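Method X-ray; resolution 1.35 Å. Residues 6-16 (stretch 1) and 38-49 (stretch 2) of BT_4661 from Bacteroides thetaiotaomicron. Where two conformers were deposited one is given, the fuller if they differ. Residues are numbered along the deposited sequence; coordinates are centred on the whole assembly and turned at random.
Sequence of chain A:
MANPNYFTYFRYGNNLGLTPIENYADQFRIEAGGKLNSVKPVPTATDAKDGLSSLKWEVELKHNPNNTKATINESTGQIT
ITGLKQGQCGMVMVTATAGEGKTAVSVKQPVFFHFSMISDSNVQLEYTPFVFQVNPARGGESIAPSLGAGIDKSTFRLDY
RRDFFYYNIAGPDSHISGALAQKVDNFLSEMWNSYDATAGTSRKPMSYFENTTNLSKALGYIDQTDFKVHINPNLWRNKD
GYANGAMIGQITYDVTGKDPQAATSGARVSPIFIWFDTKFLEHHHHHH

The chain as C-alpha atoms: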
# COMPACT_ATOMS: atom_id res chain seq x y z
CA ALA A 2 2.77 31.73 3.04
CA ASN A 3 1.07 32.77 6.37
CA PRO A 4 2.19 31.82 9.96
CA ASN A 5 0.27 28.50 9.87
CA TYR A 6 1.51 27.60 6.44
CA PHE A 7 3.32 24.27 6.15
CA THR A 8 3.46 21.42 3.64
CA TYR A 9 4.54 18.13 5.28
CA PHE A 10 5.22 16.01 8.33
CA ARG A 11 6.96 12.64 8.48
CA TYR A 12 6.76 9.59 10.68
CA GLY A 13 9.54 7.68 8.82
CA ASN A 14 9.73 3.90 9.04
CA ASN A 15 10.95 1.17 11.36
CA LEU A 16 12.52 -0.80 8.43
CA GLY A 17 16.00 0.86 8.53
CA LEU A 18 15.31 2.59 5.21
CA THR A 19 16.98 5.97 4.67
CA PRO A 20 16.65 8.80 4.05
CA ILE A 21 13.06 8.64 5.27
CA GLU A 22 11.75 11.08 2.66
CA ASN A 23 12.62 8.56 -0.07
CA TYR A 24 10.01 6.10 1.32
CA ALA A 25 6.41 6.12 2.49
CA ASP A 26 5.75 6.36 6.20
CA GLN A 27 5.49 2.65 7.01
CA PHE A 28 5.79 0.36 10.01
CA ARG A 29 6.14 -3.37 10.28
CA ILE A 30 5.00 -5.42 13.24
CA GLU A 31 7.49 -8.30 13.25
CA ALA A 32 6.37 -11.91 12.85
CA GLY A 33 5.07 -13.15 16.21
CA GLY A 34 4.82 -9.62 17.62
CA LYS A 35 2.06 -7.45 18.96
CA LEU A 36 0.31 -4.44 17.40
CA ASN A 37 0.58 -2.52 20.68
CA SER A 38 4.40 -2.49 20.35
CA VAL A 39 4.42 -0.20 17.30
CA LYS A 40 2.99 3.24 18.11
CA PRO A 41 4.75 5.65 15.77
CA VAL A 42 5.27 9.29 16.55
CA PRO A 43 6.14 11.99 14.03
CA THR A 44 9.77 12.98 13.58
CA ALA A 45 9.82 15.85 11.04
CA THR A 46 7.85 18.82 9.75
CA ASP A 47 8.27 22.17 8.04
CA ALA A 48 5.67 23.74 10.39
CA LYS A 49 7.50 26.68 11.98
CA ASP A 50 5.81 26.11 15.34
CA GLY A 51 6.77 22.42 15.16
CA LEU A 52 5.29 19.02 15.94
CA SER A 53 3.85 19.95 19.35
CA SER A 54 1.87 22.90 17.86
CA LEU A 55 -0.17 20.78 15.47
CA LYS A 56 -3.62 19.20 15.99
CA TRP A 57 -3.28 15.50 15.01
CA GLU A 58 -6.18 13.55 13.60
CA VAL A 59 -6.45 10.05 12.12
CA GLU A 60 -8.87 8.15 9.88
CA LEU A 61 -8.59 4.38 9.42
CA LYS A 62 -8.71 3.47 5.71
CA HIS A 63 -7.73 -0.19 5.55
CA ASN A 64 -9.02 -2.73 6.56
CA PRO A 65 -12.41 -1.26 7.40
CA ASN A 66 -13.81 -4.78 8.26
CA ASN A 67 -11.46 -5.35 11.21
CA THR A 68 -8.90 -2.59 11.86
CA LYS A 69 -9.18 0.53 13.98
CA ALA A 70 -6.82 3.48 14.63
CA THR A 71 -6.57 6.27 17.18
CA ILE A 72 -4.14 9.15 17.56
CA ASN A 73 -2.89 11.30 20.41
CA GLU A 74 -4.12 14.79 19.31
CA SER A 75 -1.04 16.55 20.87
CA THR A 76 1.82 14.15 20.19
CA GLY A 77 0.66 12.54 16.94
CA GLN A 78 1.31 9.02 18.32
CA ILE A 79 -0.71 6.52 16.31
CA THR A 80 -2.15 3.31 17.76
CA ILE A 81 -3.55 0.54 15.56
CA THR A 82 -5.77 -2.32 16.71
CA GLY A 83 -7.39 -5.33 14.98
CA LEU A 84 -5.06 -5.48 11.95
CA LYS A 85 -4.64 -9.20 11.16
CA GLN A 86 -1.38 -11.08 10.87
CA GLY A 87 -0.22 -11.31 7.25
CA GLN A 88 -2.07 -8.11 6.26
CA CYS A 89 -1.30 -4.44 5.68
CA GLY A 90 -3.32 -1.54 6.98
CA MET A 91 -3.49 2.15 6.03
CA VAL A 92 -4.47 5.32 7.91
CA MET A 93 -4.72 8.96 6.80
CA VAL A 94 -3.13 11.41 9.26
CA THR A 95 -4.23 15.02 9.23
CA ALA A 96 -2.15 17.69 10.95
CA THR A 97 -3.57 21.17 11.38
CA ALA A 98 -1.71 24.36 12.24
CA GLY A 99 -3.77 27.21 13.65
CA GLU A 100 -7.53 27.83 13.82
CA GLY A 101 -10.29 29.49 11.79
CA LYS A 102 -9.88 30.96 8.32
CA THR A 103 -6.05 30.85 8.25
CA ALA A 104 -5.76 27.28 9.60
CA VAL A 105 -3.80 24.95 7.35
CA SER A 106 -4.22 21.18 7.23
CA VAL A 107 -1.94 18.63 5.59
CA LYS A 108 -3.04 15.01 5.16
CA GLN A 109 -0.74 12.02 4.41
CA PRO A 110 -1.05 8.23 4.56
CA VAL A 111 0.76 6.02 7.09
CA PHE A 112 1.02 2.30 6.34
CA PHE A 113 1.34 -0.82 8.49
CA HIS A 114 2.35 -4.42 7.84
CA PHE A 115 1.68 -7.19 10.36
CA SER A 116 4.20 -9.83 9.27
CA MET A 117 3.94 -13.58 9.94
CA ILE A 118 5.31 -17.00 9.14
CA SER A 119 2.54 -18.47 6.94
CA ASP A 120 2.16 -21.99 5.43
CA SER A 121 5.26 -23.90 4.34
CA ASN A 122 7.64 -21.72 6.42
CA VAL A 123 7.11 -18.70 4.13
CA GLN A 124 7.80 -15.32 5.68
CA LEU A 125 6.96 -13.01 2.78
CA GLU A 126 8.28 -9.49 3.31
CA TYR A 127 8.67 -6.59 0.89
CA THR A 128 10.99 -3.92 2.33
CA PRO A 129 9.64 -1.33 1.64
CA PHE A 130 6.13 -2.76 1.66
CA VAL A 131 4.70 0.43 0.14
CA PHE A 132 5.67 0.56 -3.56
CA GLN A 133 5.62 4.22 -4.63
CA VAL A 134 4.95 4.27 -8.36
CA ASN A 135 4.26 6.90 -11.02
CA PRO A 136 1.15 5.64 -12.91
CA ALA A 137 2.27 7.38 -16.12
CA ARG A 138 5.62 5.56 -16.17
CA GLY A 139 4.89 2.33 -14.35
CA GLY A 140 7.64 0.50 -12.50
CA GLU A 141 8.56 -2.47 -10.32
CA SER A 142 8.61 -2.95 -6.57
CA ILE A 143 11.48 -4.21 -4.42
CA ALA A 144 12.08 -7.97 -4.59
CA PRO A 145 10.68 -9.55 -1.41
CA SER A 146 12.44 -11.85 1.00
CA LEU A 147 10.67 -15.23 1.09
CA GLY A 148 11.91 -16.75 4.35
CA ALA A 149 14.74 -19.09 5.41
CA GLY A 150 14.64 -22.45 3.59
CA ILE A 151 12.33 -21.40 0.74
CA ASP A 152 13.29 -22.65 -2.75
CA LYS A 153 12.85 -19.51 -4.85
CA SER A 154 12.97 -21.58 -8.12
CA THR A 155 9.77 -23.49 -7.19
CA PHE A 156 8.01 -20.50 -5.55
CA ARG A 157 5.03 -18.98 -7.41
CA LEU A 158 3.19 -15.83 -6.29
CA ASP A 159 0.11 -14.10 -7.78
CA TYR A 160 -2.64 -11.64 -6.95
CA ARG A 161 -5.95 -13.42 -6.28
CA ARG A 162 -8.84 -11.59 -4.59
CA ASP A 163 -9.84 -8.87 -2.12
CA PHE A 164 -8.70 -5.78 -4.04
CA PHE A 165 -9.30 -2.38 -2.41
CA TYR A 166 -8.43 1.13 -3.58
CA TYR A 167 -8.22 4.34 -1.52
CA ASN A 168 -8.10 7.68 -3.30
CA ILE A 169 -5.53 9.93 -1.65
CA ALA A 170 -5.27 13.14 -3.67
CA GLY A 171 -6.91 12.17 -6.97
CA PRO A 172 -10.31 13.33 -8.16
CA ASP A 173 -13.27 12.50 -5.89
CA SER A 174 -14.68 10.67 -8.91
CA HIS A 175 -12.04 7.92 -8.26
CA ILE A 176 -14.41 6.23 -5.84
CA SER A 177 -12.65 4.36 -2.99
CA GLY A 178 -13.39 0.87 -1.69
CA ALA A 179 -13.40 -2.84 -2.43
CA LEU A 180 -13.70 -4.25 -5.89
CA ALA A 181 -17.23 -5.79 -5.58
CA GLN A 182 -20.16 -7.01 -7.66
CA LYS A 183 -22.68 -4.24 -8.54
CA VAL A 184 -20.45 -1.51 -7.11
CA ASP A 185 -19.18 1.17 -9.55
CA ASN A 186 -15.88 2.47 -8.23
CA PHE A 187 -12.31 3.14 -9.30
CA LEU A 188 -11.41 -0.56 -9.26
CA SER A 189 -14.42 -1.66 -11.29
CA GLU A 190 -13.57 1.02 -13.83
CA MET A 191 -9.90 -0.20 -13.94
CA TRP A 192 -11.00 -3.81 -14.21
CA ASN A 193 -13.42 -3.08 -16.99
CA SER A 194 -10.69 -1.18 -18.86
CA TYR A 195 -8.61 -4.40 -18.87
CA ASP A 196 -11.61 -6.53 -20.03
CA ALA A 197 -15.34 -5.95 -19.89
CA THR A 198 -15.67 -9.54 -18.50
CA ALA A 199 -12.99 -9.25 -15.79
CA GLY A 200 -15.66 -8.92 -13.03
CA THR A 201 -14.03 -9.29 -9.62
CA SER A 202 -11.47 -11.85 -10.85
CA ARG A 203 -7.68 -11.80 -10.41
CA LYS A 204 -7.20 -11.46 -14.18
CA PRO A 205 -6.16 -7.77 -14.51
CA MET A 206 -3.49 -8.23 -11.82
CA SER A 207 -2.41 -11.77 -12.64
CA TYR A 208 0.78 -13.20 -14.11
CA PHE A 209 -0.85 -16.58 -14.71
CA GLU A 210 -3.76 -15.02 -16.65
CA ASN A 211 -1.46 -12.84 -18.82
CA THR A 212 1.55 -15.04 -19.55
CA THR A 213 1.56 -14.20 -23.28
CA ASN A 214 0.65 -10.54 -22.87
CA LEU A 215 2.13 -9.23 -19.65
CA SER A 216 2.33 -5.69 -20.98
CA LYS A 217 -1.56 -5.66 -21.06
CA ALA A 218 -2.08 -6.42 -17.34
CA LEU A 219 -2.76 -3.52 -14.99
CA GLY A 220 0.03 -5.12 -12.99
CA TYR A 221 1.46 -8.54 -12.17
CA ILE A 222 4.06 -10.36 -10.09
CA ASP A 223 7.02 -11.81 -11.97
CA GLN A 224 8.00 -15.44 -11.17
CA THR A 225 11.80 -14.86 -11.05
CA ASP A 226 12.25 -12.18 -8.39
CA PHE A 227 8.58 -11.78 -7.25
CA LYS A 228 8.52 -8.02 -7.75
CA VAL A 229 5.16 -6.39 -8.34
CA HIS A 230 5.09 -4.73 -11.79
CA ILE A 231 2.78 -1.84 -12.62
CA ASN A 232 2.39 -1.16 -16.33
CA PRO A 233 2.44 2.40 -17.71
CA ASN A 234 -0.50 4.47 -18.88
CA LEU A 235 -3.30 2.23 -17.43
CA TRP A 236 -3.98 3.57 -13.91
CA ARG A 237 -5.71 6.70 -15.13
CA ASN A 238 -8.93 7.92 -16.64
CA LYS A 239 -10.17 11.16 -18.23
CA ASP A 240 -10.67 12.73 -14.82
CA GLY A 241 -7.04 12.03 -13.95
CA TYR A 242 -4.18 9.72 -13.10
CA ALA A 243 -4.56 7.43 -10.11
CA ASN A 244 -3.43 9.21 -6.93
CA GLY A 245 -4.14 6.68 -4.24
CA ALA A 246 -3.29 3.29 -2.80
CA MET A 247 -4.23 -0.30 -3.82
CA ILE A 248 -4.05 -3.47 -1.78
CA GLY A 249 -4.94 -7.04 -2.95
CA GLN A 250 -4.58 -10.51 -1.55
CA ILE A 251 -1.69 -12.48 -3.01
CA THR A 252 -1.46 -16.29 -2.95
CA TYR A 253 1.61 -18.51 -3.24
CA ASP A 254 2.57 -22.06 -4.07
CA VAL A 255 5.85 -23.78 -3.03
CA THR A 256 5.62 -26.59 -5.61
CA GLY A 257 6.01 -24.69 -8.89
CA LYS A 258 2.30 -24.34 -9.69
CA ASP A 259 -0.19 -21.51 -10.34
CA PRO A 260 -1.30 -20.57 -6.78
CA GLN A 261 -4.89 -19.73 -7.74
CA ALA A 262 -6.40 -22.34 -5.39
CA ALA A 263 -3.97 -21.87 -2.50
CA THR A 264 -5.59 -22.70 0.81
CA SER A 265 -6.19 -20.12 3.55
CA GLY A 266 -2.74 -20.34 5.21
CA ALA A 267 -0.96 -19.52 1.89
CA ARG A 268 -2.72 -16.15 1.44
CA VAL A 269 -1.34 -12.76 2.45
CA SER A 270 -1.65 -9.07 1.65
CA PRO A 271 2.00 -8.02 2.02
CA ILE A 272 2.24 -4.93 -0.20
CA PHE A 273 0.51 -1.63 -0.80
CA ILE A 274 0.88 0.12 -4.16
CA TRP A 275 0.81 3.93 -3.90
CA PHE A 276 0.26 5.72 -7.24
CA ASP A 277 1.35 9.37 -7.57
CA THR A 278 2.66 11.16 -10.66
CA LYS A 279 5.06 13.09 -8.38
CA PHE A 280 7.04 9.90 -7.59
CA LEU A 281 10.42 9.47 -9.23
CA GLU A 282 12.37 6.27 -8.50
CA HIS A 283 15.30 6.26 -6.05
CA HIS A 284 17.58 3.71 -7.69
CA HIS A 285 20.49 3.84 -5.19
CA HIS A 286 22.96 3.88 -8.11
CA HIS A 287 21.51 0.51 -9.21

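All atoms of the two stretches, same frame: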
# COMPACT_ATOMS: atom_id res chain seq x y z
N TYR A 6 1.18 28.32 7.64
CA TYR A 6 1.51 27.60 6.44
C TYR A 6 2.59 26.53 6.65
O TYR A 6 3.62 26.79 7.26
CB TYR A 6 1.89 28.55 5.32
CG TYR A 6 1.99 27.86 3.99
CD1 TYR A 6 0.84 27.47 3.28
CD2 TYR A 6 3.22 27.58 3.43
CE1 TYR A 6 0.95 26.84 2.06
CE2 TYR A 6 3.34 26.94 2.21
CZ TYR A 6 2.20 26.55 1.53
OH TYR A 6 2.30 25.94 0.32
N PHE A 7 2.30 25.32 6.21
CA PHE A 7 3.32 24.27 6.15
C PHE A 7 2.90 23.30 5.06
O PHE A 7 1.77 23.42 4.52
CB PHE A 7 3.55 23.63 7.53
CG PHE A 7 2.48 22.65 7.99
CD1 PHE A 7 1.19 23.08 8.29
CD2 PHE A 7 2.78 21.29 8.12
CE1 PHE A 7 0.24 22.16 8.69
CE2 PHE A 7 1.83 20.37 8.53
CZ PHE A 7 0.54 20.81 8.81
N THR A 8 3.77 22.35 4.74
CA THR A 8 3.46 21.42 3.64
C THR A 8 3.64 19.94 3.94
O THR A 8 3.15 19.12 3.15
CB THR A 8 4.29 21.74 2.39
OG1 THR A 8 5.66 21.37 2.64
CG2 THR A 8 4.16 23.21 2.02
N TYR A 9 4.31 19.57 5.03
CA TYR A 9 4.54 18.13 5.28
C TYR A 9 4.80 17.85 6.76
O TYR A 9 5.26 18.75 7.51
CB TYR A 9 5.67 17.51 4.40
CG TYR A 9 7.05 17.94 4.84
CD1 TYR A 9 7.73 17.24 5.84
CD2 TYR A 9 7.69 19.06 4.27
CE1 TYR A 9 9.00 17.64 6.27
CE2 TYR A 9 8.95 19.46 4.70
CZ TYR A 9 9.61 18.75 5.68
OH TYR A 9 10.84 19.15 6.08
N PHE A 10 4.60 16.59 7.15
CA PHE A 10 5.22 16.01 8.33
C PHE A 10 5.76 14.66 7.90
O PHE A 10 5.48 14.21 6.75
CB PHE A 10 4.18 15.84 9.48
CG PHE A 10 2.93 15.15 9.06
CD1 PHE A 10 2.85 13.76 9.06
CD2 PHE A 10 1.83 15.89 8.65
CE1 PHE A 10 1.67 13.10 8.67
CE2 PHE A 10 0.65 15.26 8.24
CZ PHE A 10 0.58 13.86 8.25
N ARG A 11 6.53 14.00 8.77
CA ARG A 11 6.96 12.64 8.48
C ARG A 11 6.94 11.85 9.78
O ARG A 11 7.35 12.38 10.83
CB ARG A 11 8.40 12.55 7.90
CG ARG A 11 8.64 13.45 6.71
CD ARG A 11 10.02 13.23 6.08
NE ARG A 11 10.18 14.14 4.94
CZ ARG A 11 11.04 15.16 4.89
NH1 ARG A 11 11.89 15.38 5.89
NH2 ARG A 11 11.05 15.96 3.83
N TYR A 12 6.58 10.58 9.65
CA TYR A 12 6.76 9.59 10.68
C TYR A 12 7.99 8.69 10.40
O TYR A 12 8.51 8.06 11.32
CB TYR A 12 5.55 8.68 10.76
CG TYR A 12 4.36 9.31 11.48
CD1 TYR A 12 3.53 10.22 10.82
CD2 TYR A 12 4.06 9.00 12.83
CE1 TYR A 12 2.43 10.80 11.44
CE2 TYR A 12 2.91 9.55 13.45
CZ TYR A 12 2.14 10.48 12.77
OH TYR A 12 1.03 11.05 13.36
N GLY A 13 8.45 8.61 9.13
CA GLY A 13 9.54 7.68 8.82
C GLY A 13 9.10 6.22 8.79
O GLY A 13 8.00 5.90 8.38
N ASN A 14 9.99 5.32 9.15
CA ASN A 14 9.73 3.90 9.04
C ASN A 14 10.57 3.19 10.07
O ASN A 14 11.56 3.76 10.56
CB ASN A 14 10.03 3.41 7.63
CG ASN A 14 11.51 3.44 7.29
OD1 ASN A 14 12.28 2.53 7.65
ND2 ASN A 14 11.92 4.51 6.59
N ASN A 15 10.17 1.98 10.44
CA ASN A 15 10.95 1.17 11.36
C ASN A 15 11.64 0.01 10.61
O ASN A 15 11.88 -1.04 11.22
CB ASN A 15 10.09 0.65 12.52
CG ASN A 15 9.07 -0.38 12.08
OD1 ASN A 15 8.85 -0.59 10.88
ND2 ASN A 15 8.44 -1.03 13.06
N LEU A 16 11.95 0.20 9.32
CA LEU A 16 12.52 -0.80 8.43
C LEU A 16 14.01 -0.56 8.18
O LEU A 16 14.62 -1.36 7.49
CB LEU A 16 11.77 -0.85 7.07
CG LEU A 16 10.23 -1.00 7.06
CD1 LEU A 16 9.70 -1.09 5.64
CD2 LEU A 16 9.84 -2.23 7.83
N SER A 38 2.98 -2.85 20.23
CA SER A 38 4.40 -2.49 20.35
C SER A 38 4.84 -1.44 19.34
O SER A 38 5.95 -0.95 19.44
CB SER A 38 5.31 -3.70 20.22
OG SER A 38 5.26 -4.20 18.90
N VAL A 39 4.00 -1.12 18.37
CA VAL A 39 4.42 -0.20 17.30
C VAL A 39 3.44 0.96 17.31
O VAL A 39 2.33 0.84 16.78
CB VAL A 39 4.43 -0.92 15.92
CG1 VAL A 39 4.76 0.04 14.80
CG2 VAL A 39 5.45 -2.05 15.92
N LYS A 40 3.85 2.07 17.92
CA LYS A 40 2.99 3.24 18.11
C LYS A 40 3.79 4.44 17.62
O LYS A 40 4.41 5.17 18.40
CB LYS A 40 2.58 3.39 19.60
CG LYS A 40 1.73 2.24 20.12
CD LYS A 40 1.30 2.52 21.55
CE LYS A 40 0.45 1.40 22.10
NZ LYS A 40 -0.02 1.74 23.48
N PRO A 41 3.80 4.66 16.30
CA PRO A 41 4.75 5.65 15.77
C PRO A 41 4.38 7.07 16.14
O PRO A 41 3.20 7.45 16.21
CB PRO A 41 4.66 5.49 14.26
CG PRO A 41 3.70 4.43 14.00
CD PRO A 41 3.11 3.89 15.27
N VAL A 42 5.43 7.87 16.33
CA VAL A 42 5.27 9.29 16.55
C VAL A 42 5.99 10.06 15.44
O VAL A 42 6.99 9.58 14.83
CB VAL A 42 5.81 9.78 17.91
CG1 VAL A 42 4.95 9.26 19.06
CG2 VAL A 42 7.29 9.42 18.07
N PRO A 43 5.49 11.26 15.11
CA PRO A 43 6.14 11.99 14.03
C PRO A 43 7.54 12.47 14.39
O PRO A 43 7.87 12.75 15.56
CB PRO A 43 5.17 13.15 13.78
CG PRO A 43 4.52 13.36 15.12
CD PRO A 43 4.34 11.99 15.70
N THR A 44 8.35 12.61 13.36
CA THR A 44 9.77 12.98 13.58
C THR A 44 10.24 14.17 12.78
O THR A 44 11.36 14.62 12.98
CB THR A 44 10.70 11.79 13.25
OG1 THR A 44 10.61 11.50 11.84
CG2 THR A 44 10.36 10.59 14.12
N ALA A 45 9.39 14.73 11.90
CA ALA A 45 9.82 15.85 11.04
C ALA A 45 8.62 16.67 10.62
O ALA A 45 7.53 16.11 10.41
CB ALA A 45 10.57 15.36 9.79
N THR A 46 8.85 17.95 10.36
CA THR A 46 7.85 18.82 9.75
C THR A 46 8.48 20.10 9.30
O THR A 46 9.52 20.47 9.86
CB THR A 46 6.65 19.11 10.72
OG1 THR A 46 5.66 19.86 10.02
CG2 THR A 46 7.10 19.92 11.94
N ASP A 47 7.86 20.81 8.35
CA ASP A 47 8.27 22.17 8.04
C ASP A 47 7.38 23.22 8.74
O ASP A 47 7.53 24.40 8.50
CB ASP A 47 8.39 22.45 6.52
CG ASP A 47 7.10 22.26 5.75
OD1 ASP A 47 6.12 21.72 6.31
OD2 ASP A 47 7.06 22.61 4.55
N ALA A 48 6.46 22.78 9.61
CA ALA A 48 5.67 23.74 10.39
C ALA A 48 6.63 24.53 11.28
O ALA A 48 7.43 23.94 12.03
CB ALA A 48 4.67 23.00 11.23
N LYS A 49 6.55 25.86 11.21
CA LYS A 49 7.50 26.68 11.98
C LYS A 49 7.30 26.50 13.48
O LYS A 49 8.25 26.58 14.24
CB LYS A 49 7.36 28.17 11.62
CG LYS A 49 7.51 28.47 10.13
CD LYS A 49 8.95 28.33 9.68
O HOH W 1 4.39 27.29 9.89
O HOH W 2 6.30 26.37 6.92
O HOH W 3 7.76 7.28 13.83

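The two stretches run in nearly opposite directions and bury 689 Å² between them, but regular strand pairing is confined to Phe-10 and Arg-11 against Thr-46 and Ala-45. Most of the covered surface belongs to residues flanking this short ladder, above all Tyr-12 and Asp-47.

Tyr-12 has the largest covered area. Its CA-to-CB bond points away from stretch 2, yet with chi1 at -77° (m) the ring comes back against the proline-rich segment 41-43. Pro-43 lies over one face of the ring, its CB 4.1 Å from the centroid of the Tyr-12 ring and only 8° off the normal, a CH-pi arrangement. Tyr-12 CE2 also approaches Pro-43 CD at 3.6 Å, and Tyr-12 CD2 lies 3.8 Å from Pro-41 CB. The carbonyl of Pro-41 sits at the ring edge instead, its O 3.5 Å from Tyr-12 CE2. The hydroxyl is hydrogen-bonded elsewhere in the structure, and the ring meets stretch 2 through its carbon atoms. Near the main chain, a water donates to both Tyr-12 O (2.7 Å) and Val-42 O (2.6 Å), linking two carbonyls that could not bond to each other.

Asp-47 organises the other end. Its CA-to-CB bond points sideways, but the carboxylate reaches the backbone of stretch 1. Asp-47 OD1 accepts from two successive amides, Thr-8 N at 2.9 Å and Tyr-9 N at 3.1 Å, while Asp-47 OD2 accepts from Thr-8 OG1 at 2.7 Å. The carboxylate thus binds both the main chain and the side chain of Thr-8. The Tyr-9 ring, turned by a p rotamer, covers the same residue, with Asp-47 N over one face. Tyr-9 O in turn accepts a hydrogen bond from Thr-46 OG1 (2.8 Å) and a weak one from Asp-47 N (3.4 Å). Thr-46 OG1 also accepts from Ala-48 N at 3.1 Å, so this hydroxyl joins the start of the following loop to stretch 1 at Tyr-9. Nearby, Phe-7 CB packs 3.9 Å from Ala-48 CB, and a water bridges Tyr-6 O and Asp-47 O.

Between these two clusters, Ala-45 contributes through its backbone as well as its methyl. Arg-11 N donates to Ala-45 O at 2.9 Å; Arg-11 O receives Thr-44 N at 2.7 Å, almost linearly, and Ala-45 N at 3.3 Å. Arg-11 CB and Ala-45 CB, 4.0 Å apart, share one face of the sheet, whereas Phe-10 and Thr-46 project from the other.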